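Phospholyase (Arthrobacter aurescens, PDB 5G4I) uses pyridoxal phosphate to act as a phospholyase, although it belongs to the class III transaminase family. Local coordinates at residues 215-220 / 246-251. Sequence-based numbering, arbitrary orientation.
Sequences FLFDPL and GLVISD. With PLP (pyridoxal-5'-phosphate), chain C.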
loop_
_atom_site.group_PDB
_atom_site.type_symbol
_atom_site.label_atom_id
_atom_site.label_comp_id
_atom_site.label_asym_id
_atom_site.label_seq_id
_atom_site.Cartn_x
_atom_site.Cartn_y
_atom_site.Cartn_z
ATOM N N PHE A 215 5.709 21.440 3.886
ATOM C CA PHE A 215 4.280 21.785 4.113
ATOM C C PHE A 215 3.460 20.809 3.257
ATOM O O PHE A 215 3.721 20.713 2.040
ATOM C CB PHE A 215 4.017 23.274 3.676
ATOM C CG PHE A 215 2.576 23.681 3.599
ATOM C CD1 PHE A 215 1.780 23.630 4.699
ATOM C CD2 PHE A 215 2.035 24.213 2.394
ATOM C CE1 PHE A 215 0.436 24.096 4.679
ATOM C CE2 PHE A 215 0.724 24.614 2.374
ATOM C CZ PHE A 215 -0.086 24.582 3.487
ATOM N N LEU A 216 2.526 20.134 3.881
ATOM C CA LEU A 216 1.718 19.087 3.237
ATOM C C LEU A 216 0.253 19.516 3.399
ATOM O O LEU A 216 -0.212 19.877 4.513
ATOM C CB LEU A 216 1.911 17.746 4.005
ATOM C CG LEU A 216 1.010 16.578 3.673
ATOM C CD1 LEU A 216 1.067 16.171 2.214
ATOM C CD2 LEU A 216 1.334 15.385 4.592
ATOM N N PHE A 217 -0.548 19.523 2.306
ATOM C CA PHE A 217 -1.934 20.075 2.355
ATOM C C PHE A 217 -2.797 19.434 1.287
ATOM O O PHE A 217 -2.338 19.121 0.173
ATOM C CB PHE A 217 -1.954 21.631 2.216
ATOM C CG PHE A 217 -1.669 22.151 0.812
ATOM C CD1 PHE A 217 -0.399 22.071 0.244
ATOM C CD2 PHE A 217 -2.677 22.746 0.041
ATOM C CE1 PHE A 217 -0.159 22.589 -1.044
ATOM C CE2 PHE A 217 -2.437 23.276 -1.236
ATOM C CZ PHE A 217 -1.180 23.193 -1.773
ATOM N N ASP A 218 -4.110 19.308 1.639
ATOM C CA ASP A 218 -5.202 19.070 0.671
ATOM C C ASP A 218 -5.692 20.377 0.129
ATOM O O ASP A 218 -6.232 21.203 0.918
ATOM C CB ASP A 218 -6.349 18.320 1.389
ATOM C CG ASP A 218 -7.699 18.329 0.680
ATOM O OD1 ASP A 218 -7.753 18.589 -0.547
ATOM O OD2 ASP A 218 -8.724 18.065 1.418
ATOM N N PRO A 219 -5.546 20.663 -1.167
ATOM C CA PRO A 219 -5.994 22.021 -1.708
ATOM C C PRO A 219 -7.443 22.423 -1.435
ATOM O O PRO A 219 -7.755 23.602 -1.319
ATOM C CB PRO A 219 -5.783 21.846 -3.244
ATOM C CG PRO A 219 -4.628 20.917 -3.350
ATOM C CD PRO A 219 -4.826 19.885 -2.223
ATOM N N LEU A 220 -8.362 21.462 -1.320
ATOM C CA LEU A 220 -9.781 21.725 -0.987
ATOM C C LEU A 220 -9.995 21.962 0.529
ATOM O O LEU A 220 -11.120 22.412 0.967
ATOM C CB LEU A 220 -10.713 20.583 -1.461
ATOM C CG LEU A 220 -11.059 20.700 -2.973
ATOM C CD1 LEU A 220 -11.744 19.399 -3.447
ATOM C CD2 LEU A 220 -11.983 21.902 -3.278
ATOM N N GLY A 246 12.865 23.895 2.875
ATOM C CA GLY A 246 11.824 22.829 2.773
ATOM C C GLY A 246 11.148 22.772 1.408
ATOM O O GLY A 246 11.403 23.595 0.490
ATOM N N LEU A 247 10.225 21.798 1.260
ATOM C CA LEU A 247 9.471 21.512 0.024
ATOM C C LEU A 247 7.976 21.598 0.293
ATOM O O LEU A 247 7.502 21.473 1.427
ATOM C CB LEU A 247 9.789 20.082 -0.517
ATOM C CG LEU A 247 11.280 19.757 -0.729
ATOM C CD1 LEU A 247 11.503 18.315 -1.162
ATOM C CD2 LEU A 247 11.894 20.691 -1.763
ATOM N N VAL A 248 7.236 21.719 -0.789
ATOM C CA VAL A 248 5.752 21.717 -0.746
ATOM C C VAL A 248 5.200 20.432 -1.362
ATOM O O VAL A 248 5.581 20.069 -2.505
ATOM C CB VAL A 248 5.170 22.938 -1.500
ATOM C CG1 VAL A 248 3.618 22.843 -1.513
ATOM C CG2 VAL A 248 5.651 24.248 -0.853
ATOM N N ILE A 249 4.315 19.734 -0.603
ATOM C CA ILE A 249 3.622 18.535 -1.079
ATOM C C ILE A 249 2.101 18.909 -1.217
ATOM O O ILE A 249 1.449 19.217 -0.214
ATOM C CB ILE A 249 3.718 17.289 -0.170
ATOM C CG1 ILE A 249 5.198 16.886 0.132
ATOM C CG2 ILE A 249 2.977 16.075 -0.823
ATOM C CD1 ILE A 249 5.320 15.931 1.299
ATOM N N SER A 250 1.550 18.786 -2.455
ATOM C CA SER A 250 0.059 18.810 -2.616
ATOM C C SER A 250 -0.483 17.393 -2.579
ATOM O O SER A 250 -0.126 16.594 -3.511
ATOM C CB SER A 250 -0.359 19.483 -3.932
ATOM O OG SER A 250 -1.779 19.569 -4.014
ATOM N N ASP A 251 -1.353 17.112 -1.596
ATOM C CA ASP A 251 -2.052 15.806 -1.485
ATOM C C ASP A 251 -3.345 15.970 -2.312
ATOM O O ASP A 251 -4.233 16.707 -1.924
ATOM C CB ASP A 251 -2.326 15.518 -0.020
ATOM C CG ASP A 251 -3.111 14.236 0.210
ATOM O OD1 ASP A 251 -3.763 13.764 -0.725
ATOM O OD2 ASP A 251 -3.141 13.767 1.389
HETATM N N1 PLP C . -4.940 11.768 1.973
HETATM C C2 PLP C . -6.203 12.186 1.716
HETATM C C2A PLP C . -6.476 13.649 1.481
HETATM C C3 PLP C . -7.318 11.207 1.665
HETATM O O3 PLP C . -8.595 11.604 1.408
HETATM C C4 PLP C . -6.988 9.784 1.904
HETATM C C4A PLP C . -8.031 8.735 1.873
HETATM C C5 PLP C . -5.567 9.457 2.174
HETATM C C6 PLP C . -4.622 10.480 2.192
HETATM C C5A PLP C . -5.149 8.027 2.428
HETATM O O4P PLP C . -5.626 7.196 1.373
HETATM P P PLP C . -5.572 5.592 1.508
HETATM O O1P PLP C . -6.743 5.263 2.402
HETATM O O2P PLP C . -5.715 5.102 0.087
HETATM O O3P PLP C . -4.221 5.325 2.126
HETATM O O HOH W 1 -6.866 16.363 -1.963
#
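Asp-251 and Phe-217 meet where two neighbouring parallel strands end: Asp-251 N donates to Phe-217 O at 2.9 Å. Further back, Phe-215 and Ile-249 each use both backbone N and O: Phe-215 N donates to Leu-247 O, Ile-249 N to Phe-215 O and Phe-217 N to Ile-249 O. Together the four bonds pair Phe-215 with Val-248, Leu-216 with Ile-249 and Phe-217 with Ser-250, the strands running 12° apart. Phe-215, Val-248, Phe-217 and Ser-250 share one face of the sheet, where the Phe-215 ring packs on Ile-234, Val-237 and Val-241 of helix 233-243. Val-248 CG1 meets the Phe-217 ring at its edge, 3.8 Å from CE1, and comes 4.4 Å from Phe-215 CD2. On the other face Ile-249 CG2 rests against Leu-216 CD1 at 3.6 Å, and the Ile-249 side chain also touches strand 276-279; Leu-216 CD1 reaches Asp-251 CB at 4.1 Å. For Asp-251, chi1 177° puts CG anti to the backbone N, and OD2 lies 2.8 Å from the pyridine N1 of pyridoxal phosphate. OD2 is also hydrogen-bonded to His-148 and Asn-124, and OD1 accepts from Val-253 N, so both oxygens are held. A water donates to Asp-251 O and to Asp-218 OD1, joining the strand end to the Asx turn that Asp-218 OD1 forms with Leu-220 N. An alanine in place of Asp-251 would probably leave the pyridine nitrogen without its carboxylate mate and His-148 and Asn-124 without a shared acceptor. This beta-alpha-beta unit belongs to the large cofactor-binding domain of fold-type I enzymes, in which such an aspartate is generally held to keep the pyridine nitrogen protonated; the short Asp-251 OD2 to N1 approach is consistent with this, and would strengthen the ring as an electron sink.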